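Hth-type dhaklm operon transcriptional activator DHAS (Lactococcus lactis, PDB 2IU5) activates transcription of the dhaKLM operon, in complex with DhaQ and in response to dihydroxyacetone, by binding as a TetR-family homodimer an inverted repeat that partly overlaps the -35 promoter sequence. Local coordinates at residues 101-104 with 109-112. The protein carries 1 engineered substitution. Sequence-based numbering, arbitrary orientation.
Sequences QKIF and NFEH
Lys102 NZ is gripped by the carbonyl oxygens of Met26 and Asn29, at and just past the C-terminal end of helix 13-28, while the next two residues of helix 97-106, Ile103 and Phe104, touch the ring of Phe110 near the beginning of the following helix. The positive charge meets a helix C-terminus, a site whose dipole would probably favour it. Between the two segments the contact is wholly apolar. Ile103 lays its CG2 methyl over one face of the Phe110 ring, 3.8 Å from the centroid and 22° off the normal. The methyl is displaced toward the root of the ring, with Ile103 CG2 only 3.5 Å from Phe110 CG. Phe104 takes the ring from another direction. The two phenyls form a T-shaped pair, planes at 73° and centroids 5.2 Å apart, in which the CD2-CE2 edge of Phe110 is directed at the face of Phe104. The closest approach here is Phe104 CE1 to Phe110 CD2, 3.5 Å. With CG anti to its backbone N (chi1 -170°), Phe110 reaches back toward helix 97-106, and contacts on both a face and an edge should restrict rotation of its ring. Phe65 of helix 57-73 also meets Phe110, and Phe114, further along helix 110-132, meets Phe104 edge-to-face. The aromatic cluster lies where helix 57-73, probably the linking helix as in other TetR-family proteins, meets the helical regulatory domain, and Lys102 extends this junction of the TetR fold to helix 13-28.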
ATOM      1  N   GLN A 101      -2.891  16.917   0.645  1.00 19.70           N
ATOM      2  CA  GLN A 101      -3.881  16.596   1.673  1.00 19.96           C
ATOM      3  C   GLN A 101      -5.289  16.885   1.146  1.00 20.58           C
ATOM      4  O   GLN A 101      -6.214  16.071   1.317  1.00 20.78           O
ATOM      5  CB  GLN A 101      -3.702  17.472   2.910  1.00 21.66           C
ATOM      6  CG  GLN A 101      -2.499  17.183   3.736  1.00 26.13           C
ATOM      7  CD  GLN A 101      -2.451  18.065   4.965  1.00 29.84           C
ATOM      8  OE1 GLN A 101      -3.170  19.072   5.055  1.00 29.37           O
ATOM      9  NE2 GLN A 101      -1.606  17.696   5.922  1.00 31.26           N
ATOM     10  N   LYS A 102      -5.446  18.045   0.508  1.00 19.81           N
ATOM     11  CA  LYS A 102      -6.738  18.396  -0.058  1.00 19.54           C
ATOM     12  C   LYS A 102      -7.198  17.465  -1.150  1.00 20.22           C
ATOM     13  O   LYS A 102      -8.371  17.115  -1.208  1.00 21.56           O
ATOM     14  CB  LYS A 102      -6.777  19.850  -0.506  1.00 19.04           C
ATOM     15  CG  LYS A 102      -6.712  20.795   0.664  1.00 18.76           C
ATOM     16  CD  LYS A 102      -6.558  22.238   0.207  1.00 21.37           C
ATOM     17  CE  LYS A 102      -6.481  23.135   1.422  1.00 22.32           C
ATOM     18  NZ  LYS A 102      -6.058  24.537   1.119  1.00 23.22           N
ATOM     19  N   ILE A 103      -6.280  17.060  -2.010  1.00 18.96           N
ATOM     20  CA  ILE A 103      -6.625  16.167  -3.111  1.00 21.27           C
ATOM     21  C   ILE A 103      -7.043  14.792  -2.596  1.00 20.34           C
ATOM     22  O   ILE A 103      -7.974  14.183  -3.140  1.00 21.37           O
ATOM     23  CB  ILE A 103      -5.465  16.001  -4.068  1.00 22.51           C
ATOM     24  CG1 ILE A 103      -5.097  17.342  -4.719  1.00 24.53           C
ATOM     25  CG2 ILE A 103      -5.800  14.941  -5.120  1.00 25.02           C
ATOM     26  CD1 ILE A 103      -6.248  18.043  -5.379  1.00 28.30           C
ATOM     27  N   PHE A 104      -6.385  14.283  -1.561  1.00 20.35           N
ATOM     28  CA  PHE A 104      -6.803  12.997  -1.020  1.00 22.47           C
ATOM     29  C   PHE A 104      -8.232  13.066  -0.491  1.00 23.03           C
ATOM     30  O   PHE A 104      -8.926  12.048  -0.476  1.00 25.44           O
ATOM     31  CB  PHE A 104      -5.855  12.483   0.066  1.00 23.07           C
ATOM     32  CG  PHE A 104      -4.611  11.864  -0.471  1.00 23.43           C
ATOM     33  CD1 PHE A 104      -4.676  10.722  -1.256  1.00 24.80           C
ATOM     34  CD2 PHE A 104      -3.368  12.421  -0.203  1.00 23.33           C
ATOM     35  CE1 PHE A 104      -3.503  10.146  -1.759  1.00 25.94           C
ATOM     36  CE2 PHE A 104      -2.198  11.850  -0.703  1.00 24.59           C
ATOM     37  CZ  PHE A 104      -2.279  10.707  -1.483  1.00 23.65           C
ATOM     38  N   ASN A 109     -10.244   8.829  -6.442  1.00 33.13           N
ATOM     39  CA  ASN A 109      -9.459   8.036  -7.380  1.00 31.72           C
ATOM     40  C   ASN A 109      -7.990   8.426  -7.393  1.00 30.44           C
ATOM     41  O   ASN A 109      -7.169   7.794  -8.063  1.00 29.11           O
ATOM     42  CB  ASN A 109     -10.025   8.127  -8.797  1.00 34.29           C
ATOM     43  CG  ASN A 109     -11.278   7.282  -8.990  1.00 34.44           C
ATOM     44  OD1 ASN A 109     -11.521   6.318  -8.253  1.00 37.80           O
ATOM     45  ND2 ASN A 109     -12.082   7.642  -9.989  1.00 36.83           N
ATOM     46  N   PHE A 110      -7.654   9.474  -6.653  1.00 26.33           N
ATOM     47  CA  PHE A 110      -6.271   9.868  -6.599  1.00 25.16           C
ATOM     48  C   PHE A 110      -5.290   8.842  -6.043  1.00 23.41           C
ATOM     49  O   PHE A 110      -4.157   8.749  -6.531  1.00 23.63           O
ATOM     50  CB  PHE A 110      -6.083  11.179  -5.848  1.00 26.36           C
ATOM     51  CG  PHE A 110      -4.700  11.689  -6.003  1.00 24.31           C
ATOM     52  CD1 PHE A 110      -4.277  12.210  -7.214  1.00 23.09           C
ATOM     53  CD2 PHE A 110      -3.804  11.641  -4.949  1.00 23.47           C
ATOM     54  CE1 PHE A 110      -2.992  12.683  -7.369  1.00 24.75           C
ATOM     55  CE2 PHE A 110      -2.516  12.114  -5.106  1.00 23.79           C
ATOM     56  CZ  PHE A 110      -2.107  12.635  -6.316  1.00 26.45           C
ATOM     57  N   GLU A 111      -5.708   8.090  -5.037  1.00 25.10           N
ATOM     58  CA  GLU A 111      -4.828   7.100  -4.401  1.00 26.47           C
ATOM     59  C   GLU A 111      -4.297   6.135  -5.455  1.00 25.14           C
ATOM     60  O   GLU A 111      -3.148   5.700  -5.403  1.00 23.74           O
ATOM     61  CB  GLU A 111      -5.598   6.313  -3.336  1.00 28.60           C
ATOM     62  CG  GLU A 111      -4.808   5.190  -2.666  1.00 33.92           C
ATOM     63  CD  GLU A 111      -5.610   4.473  -1.588  1.00 35.24           C
ATOM     64  OE1 GLU A 111      -5.421   4.775  -0.384  1.00 40.44           O
ATOM     65  OE2 GLU A 111      -6.435   3.601  -1.938  1.00 40.88           O
ATOM     66  N   HIS A 112      -5.144   5.801  -6.416  1.00 23.72           N
ATOM     67  CA  HIS A 112      -4.747   4.851  -7.449  1.00 23.70           C
ATOM     68  C   HIS A 112      -3.748   5.469  -8.411  1.00 22.66           C
ATOM     69  O   HIS A 112      -2.762   4.839  -8.784  1.00 22.51           O
ATOM     70  CB  HIS A 112      -5.976   4.323  -8.180  1.00 25.85           C
ATOM     71  CG  HIS A 112      -7.031   3.798  -7.259  1.00 30.84           C
ATOM     72  ND1 HIS A 112      -6.778   2.812  -6.328  1.00 35.80           N
ATOM     73  CD2 HIS A 112      -8.339   4.122  -7.123  1.00 35.49           C
ATOM     74  CE1 HIS A 112      -7.889   2.552  -5.658  1.00 37.29           C
ATOM     75  NE2 HIS A 112      -8.850   3.333  -6.122  1.00 37.50           N
TER